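Local atomic coordinates of p-47 protein (Clostridium botulinum E1 str. 'BoNT E Beluga', PDB entry 5WIX), a protein that is of unknown function but has a tubular lipid-binding (TULIP) domain fold like that of bactericidal/permeability-increasing protein, which is consistent with lipid binding. Residues F173-V178 / W409-I414; S180-M185 / I403-N408; L109-D114 / K188-V193. One frame throughout, in Å; residues are numbered along the deposited sequence.

In the fold
Interactions 1 and 2 both involve residues 403-411, around strand 407-409: 173-178 pairs alongside that strand, with the A174-W409 bridge at its end, while 180-185 packs on D405 and I406 just ahead of it. The two contacts touch through a probable S175 N to N408 O hydrogen bond. Interaction 1 is buried and mostly backbone-led; interaction 2 is partly buried and mixes a carboxylate with apolar side chains. Interaction 3, also partly buried, has no hydrogen bond across it and joins two different sheets by aromatic packing. It meets interaction 1 where L109 touches F173 and F190 touches L176.

Interaction 1: F173-V178 / W409-I414; sequences FASLNV and WNNLKI
The edge of an antiparallel sheet is where A174 and W409 meet: strand 174-177 takes strand 407-409 as its neighbour, and the chain then leaves through N410 and N411. A174 and W409 form a non-hydrogen-bonded pair with their CA atoms 4.1 Å apart, and both side chains lie on the same sheet face. There the A174 methyl reaches the six-membered part of the indole, with A174 CB 3.4 Å from W409 CE3 and 3.8 Å from W409 CZ3. The approach is oblique to the ring. W409 CG stands anti to its carbonyl carbon (chi1 -62°), and the F173 carbonyl oxygen sits at the indole edge, near its plane, with F173 O 3.6 Å from W409 CE3.

The same oxygen takes the one hydrogen bond between the segments, from N410 N to F173 O at 2.9 Å, with an N-H...O angle of 148°. The donor stands above the carbonyl plane, 59° out of it. At this bond the chain leaves strand geometry: N410 and N411 both have positive phi. The side chain of N410 finds its polar partner outside the contact, its OD1 bonding to Y171 OH. The N411 amide oxygen lies beside S175, nearest its CB; S175 OG is also close to this oxygen, but the angle is poor for a hydrogen bond.

Y27 and C29 of strand 25-30 also pack on W409, and F173 makes edge-to-face ring pairs with F125 and Y171. The chemistry implies a junction fixed mainly by backbone: one carbonyl grips the departing chain, a methyl-indole contact contributes to the buried face, and the positive phi of N410 and N411 turns the backbone away from the strand.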
loop_
_atom_site.group_PDB
_atom_site.type_symbol
_atom_site.label_atom_id
_atom_site.label_comp_id
_atom_site.label_asym_id
_atom_site.label_seq_id
_atom_site.Cartn_x
_atom_site.Cartn_y
_atom_site.Cartn_z
ATOM N N PHE A 173 -17.376 1.630 -5.425
ATOM C CA PHE A 173 -16.644 0.722 -4.551
ATOM C C PHE A 173 -15.373 1.333 -3.979
ATOM O O PHE A 173 -14.933 0.962 -2.893
ATOM C CB PHE A 173 -16.297 -0.563 -5.296
ATOM C CG PHE A 173 -17.454 -1.502 -5.444
ATOM C CD1 PHE A 173 -18.057 -2.046 -4.330
ATOM C CD2 PHE A 173 -17.930 -1.847 -6.700
ATOM C CE1 PHE A 173 -19.111 -2.902 -4.461
ATOM C CE2 PHE A 173 -18.982 -2.706 -6.838
ATOM C CZ PHE A 173 -19.576 -3.236 -5.717
ATOM N N ALA A 174 -14.780 2.261 -4.717
ATOM C CA ALA A 174 -13.582 2.949 -4.253
ATOM C C ALA A 174 -13.277 4.129 -5.147
ATOM O O ALA A 174 -13.448 4.055 -6.368
ATOM C CB ALA A 174 -12.397 2.004 -4.216
ATOM N N SER A 175 -12.839 5.226 -4.538
ATOM C CA SER A 175 -12.317 6.341 -5.305
ATOM C C SER A 175 -10.814 6.154 -5.392
ATOM O O SER A 175 -10.153 5.814 -4.402
ATOM C CB SER A 175 -12.678 7.680 -4.673
ATOM O OG SER A 175 -11.980 7.883 -3.456
ATOM N N LEU A 176 -10.285 6.324 -6.594
ATOM C CA LEU A 176 -8.855 6.245 -6.794
ATOM C C LEU A 176 -8.339 7.555 -7.382
ATOM O O LEU A 176 -8.822 8.015 -8.420
ATOM C CB LEU A 176 -8.496 5.076 -7.693
ATOM C CG LEU A 176 -6.988 4.854 -7.759
ATOM C CD1 LEU A 176 -6.652 3.380 -7.917
ATOM C CD2 LEU A 176 -6.364 5.691 -8.872
ATOM N N ASN A 177 -7.346 8.132 -6.706
ATOM C CA ASN A 177 -6.844 9.466 -7.005
ATOM C C ASN A 177 -5.462 9.437 -7.653
ATOM O O ASN A 177 -4.458 9.290 -6.957
ATOM C CB ASN A 177 -6.791 10.281 -5.704
ATOM C CG ASN A 177 -6.885 11.776 -5.929
ATOM O OD1 ASN A 177 -6.575 12.285 -7.005
ATOM N ND2 ASN A 177 -7.309 12.492 -4.896
ATOM N N VAL A 178 -5.392 9.555 -8.975
ATOM C CA VAL A 178 -4.109 9.901 -9.582
ATOM C C VAL A 178 -3.953 11.399 -9.369
ATOM O O VAL A 178 -4.947 12.099 -9.171
ATOM C CB VAL A 178 -4.016 9.564 -11.086
ATOM C CG1 VAL A 178 -2.555 9.697 -11.570
ATOM C CG2 VAL A 178 -4.563 8.170 -11.364
ATOM N N TRP A 409 -11.788 3.623 0.048
ATOM C CA TRP A 409 -12.813 2.621 -0.222
ATOM C C TRP A 409 -14.201 3.142 0.114
ATOM O O TRP A 409 -14.433 3.657 1.214
ATOM C CB TRP A 409 -12.540 1.346 0.562
ATOM C CG TRP A 409 -11.266 0.702 0.189
ATOM C CD1 TRP A 409 -10.082 0.774 0.863
ATOM C CD2 TRP A 409 -11.027 -0.118 -0.960
ATOM N NE1 TRP A 409 -9.122 0.044 0.209
ATOM C CE2 TRP A 409 -9.673 -0.513 -0.911
ATOM C CE3 TRP A 409 -11.826 -0.572 -2.016
ATOM C CZ2 TRP A 409 -9.101 -1.332 -1.879
ATOM C CZ3 TRP A 409 -11.255 -1.379 -2.980
ATOM C CH2 TRP A 409 -9.908 -1.754 -2.906
ATOM N N ASN A 410 -15.112 2.998 -0.847
ATOM C CA ASN A 410 -16.493 3.456 -0.713
ATOM C C ASN A 410 -16.583 4.963 -0.577
ATOM O O ASN A 410 -17.483 5.470 0.096
ATOM C CB ASN A 410 -17.176 2.798 0.487
ATOM C CG ASN A 410 -17.121 1.289 0.431
ATOM O OD1 ASN A 410 -17.878 0.656 -0.311
ATOM N ND2 ASN A 410 -16.233 0.699 1.228
ATOM N N ASN A 411 -15.651 5.668 -1.216
ATOM C CA ASN A 411 -15.633 7.124 -1.189
ATOM C C ASN A 411 -15.583 7.654 0.238
ATOM O O ASN A 411 -16.277 8.612 0.579
ATOM C CB ASN A 411 -16.860 7.685 -1.913
ATOM C CG ASN A 411 -16.498 8.461 -3.154
ATOM O OD1 ASN A 411 -15.328 8.559 -3.516
ATOM N ND2 ASN A 411 -17.505 9.018 -3.820
ATOM N N LEU A 412 -14.775 7.020 1.077
ATOM C CA LEU A 412 -14.699 7.423 2.471
ATOM C C LEU A 412 -13.269 7.444 3.004
ATOM O O LEU A 412 -12.419 6.643 2.597
ATOM C CB LEU A 412 -15.560 6.501 3.332
ATOM C CG LEU A 412 -17.065 6.493 3.053
ATOM C CD1 LEU A 412 -17.696 5.277 3.689
ATOM C CD2 LEU A 412 -17.743 7.772 3.541
ATOM N N LYS A 413 -13.016 8.375 3.921
ATOM C CA LYS A 413 -11.735 8.436 4.609
ATOM C C LYS A 413 -11.730 7.474 5.794
ATOM O O LYS A 413 -12.787 7.087 6.314
ATOM C CB LYS A 413 -11.424 9.859 5.108
ATOM C CG LYS A 413 -11.647 11.007 4.111
ATOM C CD LYS A 413 -10.613 11.045 2.986
ATOM C CE LYS A 413 -10.879 12.219 2.037
ATOM N NZ LYS A 413 -10.230 12.067 0.698
ATOM N N ILE A 414 -10.522 7.112 6.212
ATOM C CA ILE A 414 -10.279 6.292 7.393
ATOM C C ILE A 414 -10.058 7.132 8.647
ATOM O O ILE A 414 -9.207 8.020 8.654
ATOM C CB ILE A 414 -9.051 5.408 7.187
ATOM C CG1 ILE A 414 -9.320 4.389 6.083
ATOM C CG2 ILE A 414 -8.653 4.723 8.482
ATOM C CD1 ILE A 414 -8.134 3.500 5.808
#

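Interaction 2: S180-M185 / I403-N408; sequences SNIVWM and INDIVN
D405 brings its carboxylate between S180 and I182, and with I406 and M185 it accounts for most of the surface buried here. Its CG lies anti to the backbone N (chi1 -170°), which sends CG toward the loop that follows strand 174-177. S180 OG lies 2.6 Å from D405 OD2, a hydrogen-bonding distance, although it is not settled whether the serine's one proton goes to D405 OD2 or to N186 OD1. I182 borders both carboxylate oxygens: D405 OD1 is 3.3 Å from I182 CD1 and 3.4 Å from I182 CG1, while D405 OD2 is 3.5 Å from I182 CB.

I406, the next residue, carries the apolar half. Its CG1 branch runs toward the loop beside M185, the two side chains sliding past each other in opposite directions. The methionine's third torsion (chi3 86°) bends the chain and places M185 CE 3.6 Å from I406 CG1. Farther along the same branch, I406 CD1 neighbours the serine hydroxyl. M185 SD is a more distant neighbour of the acid, 4.2 Å from D405 OD2.

The contact joins the turn after helix 399-403 to the loop before strand 187-195. Y27 of strand 25-30, in the six-stranded sheet, touches both M185 and I406. Chemically, a polar pair and an apolar seam lie side by side. If the serine proton goes to D405, that bond would be expected to stabilise the carboxylate's negative charge; M185 CE and I406 CG1 make the apolar contact, while I182 lies alongside the carboxylate without a polar bond to it.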
loop_
_atom_site.group_PDB
_atom_site.type_symbol
_atom_site.label_atom_id
_atom_site.label_comp_id
_atom_site.label_asym_id
_atom_site.label_seq_id
_atom_site.Cartn_x
_atom_site.Cartn_y
_atom_site.Cartn_z
ATOM N N SER A 180 -2.434 13.111 -6.767
ATOM C CA SER A 180 -2.638 13.526 -5.383
ATOM C C SER A 180 -1.480 14.415 -4.917
ATOM O O SER A 180 -0.469 14.548 -5.611
ATOM C CB SER A 180 -2.751 12.307 -4.479
ATOM O OG SER A 180 -1.526 11.593 -4.473
ATOM N N ASN A 181 -1.616 15.015 -3.741
ATOM C CA ASN A 181 -0.564 15.895 -3.247
ATOM C C ASN A 181 0.719 15.127 -2.940
ATOM O O ASN A 181 1.805 15.716 -2.896
ATOM C CB ASN A 181 -1.031 16.656 -2.005
ATOM C CG ASN A 181 -2.040 17.741 -2.329
ATOM O OD1 ASN A 181 -1.672 18.887 -2.589
ATOM N ND2 ASN A 181 -3.317 17.388 -2.309
ATOM N N ILE A 182 0.592 13.818 -2.723
ATOM C CA ILE A 182 1.765 12.968 -2.518
ATOM C C ILE A 182 2.126 12.254 -3.811
ATOM O O ILE A 182 1.487 11.276 -4.191
ATOM C CB ILE A 182 1.553 11.926 -1.412
ATOM C CG1 ILE A 182 1.017 12.590 -0.146
ATOM C CG2 ILE A 182 2.851 11.186 -1.125
ATOM C CD1 ILE A 182 0.540 11.605 0.904
ATOM N N VAL A 183 3.178 12.738 -4.459
ATOM C CA VAL A 183 3.463 12.414 -5.848
ATOM C C VAL A 183 4.066 11.029 -6.058
ATOM O O VAL A 183 3.805 10.381 -7.074
ATOM C CB VAL A 183 4.403 13.480 -6.450
ATOM C CG1 VAL A 183 4.632 13.231 -7.929
ATOM C CG2 VAL A 183 3.818 14.871 -6.224
ATOM N N TRP A 184 4.855 10.561 -5.102
ATOM C CA TRP A 184 5.515 9.290 -5.289
ATOM C C TRP A 184 4.539 8.130 -5.168
ATOM O O TRP A 184 4.856 7.006 -5.553
ATOM C CB TRP A 184 6.635 9.116 -4.289
ATOM C CG TRP A 184 6.200 9.083 -2.872
ATOM C CD1 TRP A 184 6.155 10.129 -2.008
ATOM C CD2 TRP A 184 5.790 7.930 -2.126
ATOM N NE1 TRP A 184 5.726 9.709 -0.773
ATOM C CE2 TRP A 184 5.497 8.364 -0.817
ATOM C CE3 TRP A 184 5.626 6.578 -2.442
ATOM C CZ2 TRP A 184 5.051 7.491 0.178
ATOM C CZ3 TRP A 184 5.183 5.713 -1.451
ATOM C CH2 TRP A 184 4.900 6.174 -0.158
ATOM N N MET A 185 3.362 8.409 -4.618
ATOM C CA MET A 185 2.333 7.391 -4.459
ATOM C C MET A 185 1.416 7.314 -5.665
ATOM O O MET A 185 0.647 6.362 -5.797
ATOM C CB MET A 185 1.480 7.655 -3.219
ATOM C CG MET A 185 1.931 6.944 -1.970
ATOM S SD MET A 185 0.782 7.267 -0.619
ATOM C CE MET A 185 -0.438 5.986 -0.900
ATOM N N ILE A 403 -2.665 6.780 4.036
ATOM C CA ILE A 403 -3.559 5.693 3.705
ATOM C C ILE A 403 -4.736 6.292 2.920
ATOM O O ILE A 403 -5.149 5.733 1.904
ATOM C CB ILE A 403 -4.013 4.891 4.962
ATOM C CG1 ILE A 403 -4.631 3.554 4.539
ATOM C CG2 ILE A 403 -4.959 5.696 5.853
ATOM C CD1 ILE A 403 -4.699 2.542 5.659
ATOM N N ASN A 404 -5.195 7.474 3.333
ATOM C CA ASN A 404 -6.319 8.138 2.676
ATOM C C ASN A 404 -5.988 8.851 1.352
ATOM O O ASN A 404 -6.867 9.445 0.727
ATOM C CB ASN A 404 -6.946 9.150 3.636
ATOM C CG ASN A 404 -7.823 8.495 4.687
ATOM O OD1 ASN A 404 -8.546 7.543 4.395
ATOM N ND2 ASN A 404 -7.770 9.005 5.915
ATOM N N ASP A 405 -4.737 8.777 0.911
ATOM C CA ASP A 405 -4.259 9.632 -0.183
ATOM C C ASP A 405 -4.732 9.163 -1.550
ATOM O O ASP A 405 -5.340 9.921 -2.312
ATOM C CB ASP A 405 -2.724 9.711 -0.159
ATOM C CG ASP A 405 -2.167 10.775 -1.100
ATOM O OD1 ASP A 405 -2.314 11.978 -0.796
ATOM O OD2 ASP A 405 -1.554 10.409 -2.125
ATOM N N ILE A 406 -4.447 7.910 -1.861
ATOM C CA ILE A 406 -4.804 7.391 -3.174
ATOM C C ILE A 406 -6.173 6.672 -3.194
ATOM O O ILE A 406 -7.117 7.145 -3.845
ATOM C CB ILE A 406 -3.713 6.460 -3.687
ATOM C CG1 ILE A 406 -2.390 7.208 -3.663
ATOM C CG2 ILE A 406 -4.023 6.034 -5.089
ATOM C CD1 ILE A 406 -2.434 8.478 -4.467
ATOM N N VAL A 407 -6.296 5.555 -2.479
ATOM C CA VAL A 407 -7.559 4.832 -2.496
ATOM C C VAL A 407 -8.377 5.050 -1.240
ATOM O O VAL A 407 -7.932 4.730 -0.137
ATOM C CB VAL A 407 -7.364 3.322 -2.675
ATOM C CG1 VAL A 407 -8.692 2.632 -2.598
ATOM C CG2 VAL A 407 -6.704 3.016 -4.005
ATOM N N ASN A 408 -9.572 5.602 -1.429
ATOM C CA ASN A 408 -10.583 5.661 -0.383
ATOM C C ASN A 408 -11.678 4.689 -0.727
ATOM O O ASN A 408 -12.411 4.889 -1.695
ATOM C CB ASN A 408 -11.169 7.067 -0.240
ATOM C CG ASN A 408 -10.111 8.123 -0.069
ATOM O OD1 ASN A 408 -9.569 8.300 1.020
ATOM N ND2 ASN A 408 -9.810 8.833 -1.146
#

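Interaction 3: L109-D114 / K188-V193; sequences LDFFND and KQFKFV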
loop_
_atom_site.group_PDB
_atom_site.type_symbol
_atom_site.label_atom_id
_atom_site.label_comp_id
_atom_site.label_asym_id
_atom_site.label_seq_id
_atom_site.Cartn_x
_atom_site.Cartn_y
_atom_site.Cartn_z
ATOM N N LEU A 109 -15.921 -5.720 -12.253
ATOM C CA LEU A 109 -15.685 -4.337 -11.906
ATOM C C LEU A 109 -14.620 -3.748 -12.823
ATOM O O LEU A 109 -13.682 -4.435 -13.248
ATOM C CB LEU A 109 -15.250 -4.214 -10.459
ATOM C CG LEU A 109 -16.216 -4.833 -9.467
ATOM C CD1 LEU A 109 -15.753 -4.517 -8.063
ATOM C CD2 LEU A 109 -17.602 -4.291 -9.719
ATOM N N ASP A 110 -14.774 -2.474 -13.148
ATOM C CA ASP A 110 -13.716 -1.774 -13.857
ATOM C C ASP A 110 -13.669 -0.325 -13.406
ATOM O O ASP A 110 -14.591 0.168 -12.747
ATOM C CB ASP A 110 -13.906 -1.869 -15.369
ATOM C CG ASP A 110 -12.585 -1.887 -16.110
ATOM O OD1 ASP A 110 -11.607 -1.327 -15.561
ATOM O OD2 ASP A 110 -12.517 -2.460 -17.223
ATOM N N PHE A 111 -12.586 0.355 -13.745
ATOM C CA PHE A 111 -12.445 1.741 -13.330
ATOM C C PHE A 111 -13.084 2.652 -14.371
ATOM O O PHE A 111 -12.954 2.418 -15.573
ATOM C CB PHE A 111 -10.971 2.072 -13.097
ATOM C CG PHE A 111 -10.301 1.158 -12.092
ATOM C CD1 PHE A 111 -10.572 1.275 -10.727
ATOM C CD2 PHE A 111 -9.420 0.160 -12.513
ATOM C CE1 PHE A 111 -9.956 0.414 -9.792
ATOM C CE2 PHE A 111 -8.799 -0.702 -11.591
ATOM C CZ PHE A 111 -9.064 -0.576 -10.233
ATOM N N PHE A 112 -13.808 3.663 -13.893
ATOM C CA PHE A 112 -14.535 4.607 -14.745
ATOM C C PHE A 112 -14.073 6.036 -14.462
ATOM O O PHE A 112 -14.215 6.526 -13.339
ATOM C CB PHE A 112 -16.053 4.489 -14.518
ATOM C CG PHE A 112 -16.708 3.379 -15.293
ATOM C CD1 PHE A 112 -17.879 3.610 -16.006
ATOM C CD2 PHE A 112 -16.161 2.111 -15.311
ATOM C CE1 PHE A 112 -18.492 2.593 -16.721
ATOM C CE2 PHE A 112 -16.757 1.097 -16.025
ATOM C CZ PHE A 112 -17.927 1.336 -16.733
ATOM N N ASN A 113 -13.515 6.705 -15.468
ATOM C CA ASN A 113 -13.095 8.094 -15.288
ATOM C C ASN A 113 -14.285 8.963 -14.902
ATOM O O ASN A 113 -15.427 8.665 -15.249
ATOM C CB ASN A 113 -12.421 8.632 -16.555
ATOM C CG ASN A 113 -11.108 7.932 -16.861
ATOM O OD1 ASN A 113 -10.934 6.753 -16.553
ATOM N ND2 ASN A 113 -10.175 8.658 -17.460
ATOM N N ASP A 114 -14.011 10.034 -14.174
ATOM C CA ASP A 114 -15.061 10.864 -13.597
ATOM C C ASP A 114 -15.449 12.054 -14.485
ATOM O O ASP A 114 -14.622 12.587 -15.228
ATOM C CB ASP A 114 -14.611 11.364 -12.220
ATOM C CG ASP A 114 -15.747 11.939 -11.409
ATOM O OD1 ASP A 114 -16.914 11.588 -11.695
ATOM O OD2 ASP A 114 -15.471 12.728 -10.480
ATOM N N LYS A 188 0.313 4.833 -12.070
ATOM C CA LYS A 188 0.191 4.948 -13.526
ATOM C C LYS A 188 -0.670 3.818 -14.067
ATOM O O LYS A 188 -1.668 4.046 -14.748
ATOM C CB LYS A 188 1.563 4.924 -14.200
ATOM N N GLN A 189 -0.261 2.593 -13.767
ATOM C CA GLN A 189 -1.065 1.437 -14.096
ATOM C C GLN A 189 -1.520 0.766 -12.811
ATOM O O GLN A 189 -0.843 0.869 -11.789
ATOM C CB GLN A 189 -0.284 0.478 -14.982
ATOM C CG GLN A 189 -0.133 0.982 -16.392
ATOM C CD GLN A 189 1.220 0.673 -16.963
ATOM O OE1 GLN A 189 2.220 0.630 -16.240
ATOM N NE2 GLN A 189 1.268 0.457 -18.271
ATOM N N PHE A 190 -2.666 0.090 -12.871
ATOM C CA PHE A 190 -3.300 -0.494 -11.688
ATOM C C PHE A 190 -4.530 -1.342 -12.060
ATOM O O PHE A 190 -5.212 -1.040 -13.042
ATOM C CB PHE A 190 -3.707 0.611 -10.719
ATOM C CG PHE A 190 -4.618 1.631 -11.328
ATOM C CD1 PHE A 190 -5.989 1.470 -11.279
ATOM C CD2 PHE A 190 -4.103 2.748 -11.957
ATOM C CE1 PHE A 190 -6.834 2.403 -11.848
ATOM C CE2 PHE A 190 -4.943 3.688 -12.528
ATOM C CZ PHE A 190 -6.310 3.514 -12.476
ATOM N N LYS A 191 -4.828 -2.383 -11.282
ATOM C CA LYS A 191 -6.009 -3.201 -11.577
ATOM C C LYS A 191 -6.620 -3.948 -10.383
ATOM O O LYS A 191 -5.955 -4.236 -9.386
ATOM C CB LYS A 191 -5.686 -4.206 -12.688
ATOM C CG LYS A 191 -4.582 -5.212 -12.385
ATOM C CD LYS A 191 -4.228 -5.950 -13.679
ATOM C CE LYS A 191 -3.300 -7.136 -13.464
ATOM N NZ LYS A 191 -2.839 -7.672 -14.777
ATOM N N PHE A 192 -7.904 -4.269 -10.518
ATOM C CA PHE A 192 -8.696 -4.883 -9.448
ATOM C C PHE A 192 -8.590 -6.414 -9.376
ATOM O O PHE A 192 -8.525 -7.106 -10.400
ATOM C CB PHE A 192 -10.163 -4.485 -9.605
ATOM C CG PHE A 192 -11.088 -5.198 -8.666
ATOM C CD1 PHE A 192 -11.845 -6.274 -9.098
ATOM C CD2 PHE A 192 -11.209 -4.793 -7.351
ATOM C CE1 PHE A 192 -12.707 -6.933 -8.231
ATOM C CE2 PHE A 192 -12.060 -5.449 -6.483
ATOM C CZ PHE A 192 -12.815 -6.523 -6.929
ATOM N N VAL A 193 -8.589 -6.928 -8.149
ATOM C CA VAL A 193 -8.450 -8.354 -7.881
ATOM C C VAL A 193 -9.138 -8.697 -6.572
ATOM O O VAL A 193 -9.102 -7.929 -5.620
ATOM C CB VAL A 193 -6.969 -8.782 -7.827
ATOM C CG1 VAL A 193 -6.744 -9.878 -6.786
ATOM C CG2 VAL A 193 -6.507 -9.236 -9.203
#
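Aromatic packing between F111 and F190 carries one end of this contact. F190 directs its ring edge toward the face of F111; the centroids are 4.9 Å apart and the planes meet at 68°, an edge-to-face (T-shaped) pair. F190 CE1 sits over the F111 face, offset toward the rim, 3.5 Å from F111 CD2. The F190 first torsion (chi1 57°) sets CG between the backbone N and the carbonyl carbon, and from there the ring edge reaches F111.

CH-pi packing serves the other end. L109 CD1 lies over one face of F192, 4.0 Å from its ring centroid and 23° off the normal, with L109 CD1 3.7 Å from F192 CZ.

No hydrogen bond crosses between the segments. Their strand axes approach only to 7.5 Å, which is packing between sheets rather than pairing within one: strand 104-113 pairs with 120-125, whereas strand 187-195 is an outermost strand of the six-stranded sheet and pairs with 203-210. K188 and Q189, both facing S209, form a classic beta bulge.

F111 also meets the backbone and F192: its ring edge lies against K191 CA, 3.7 Å from F111 CE2, and F111 CZ lies 4.1 Å from F192 CB.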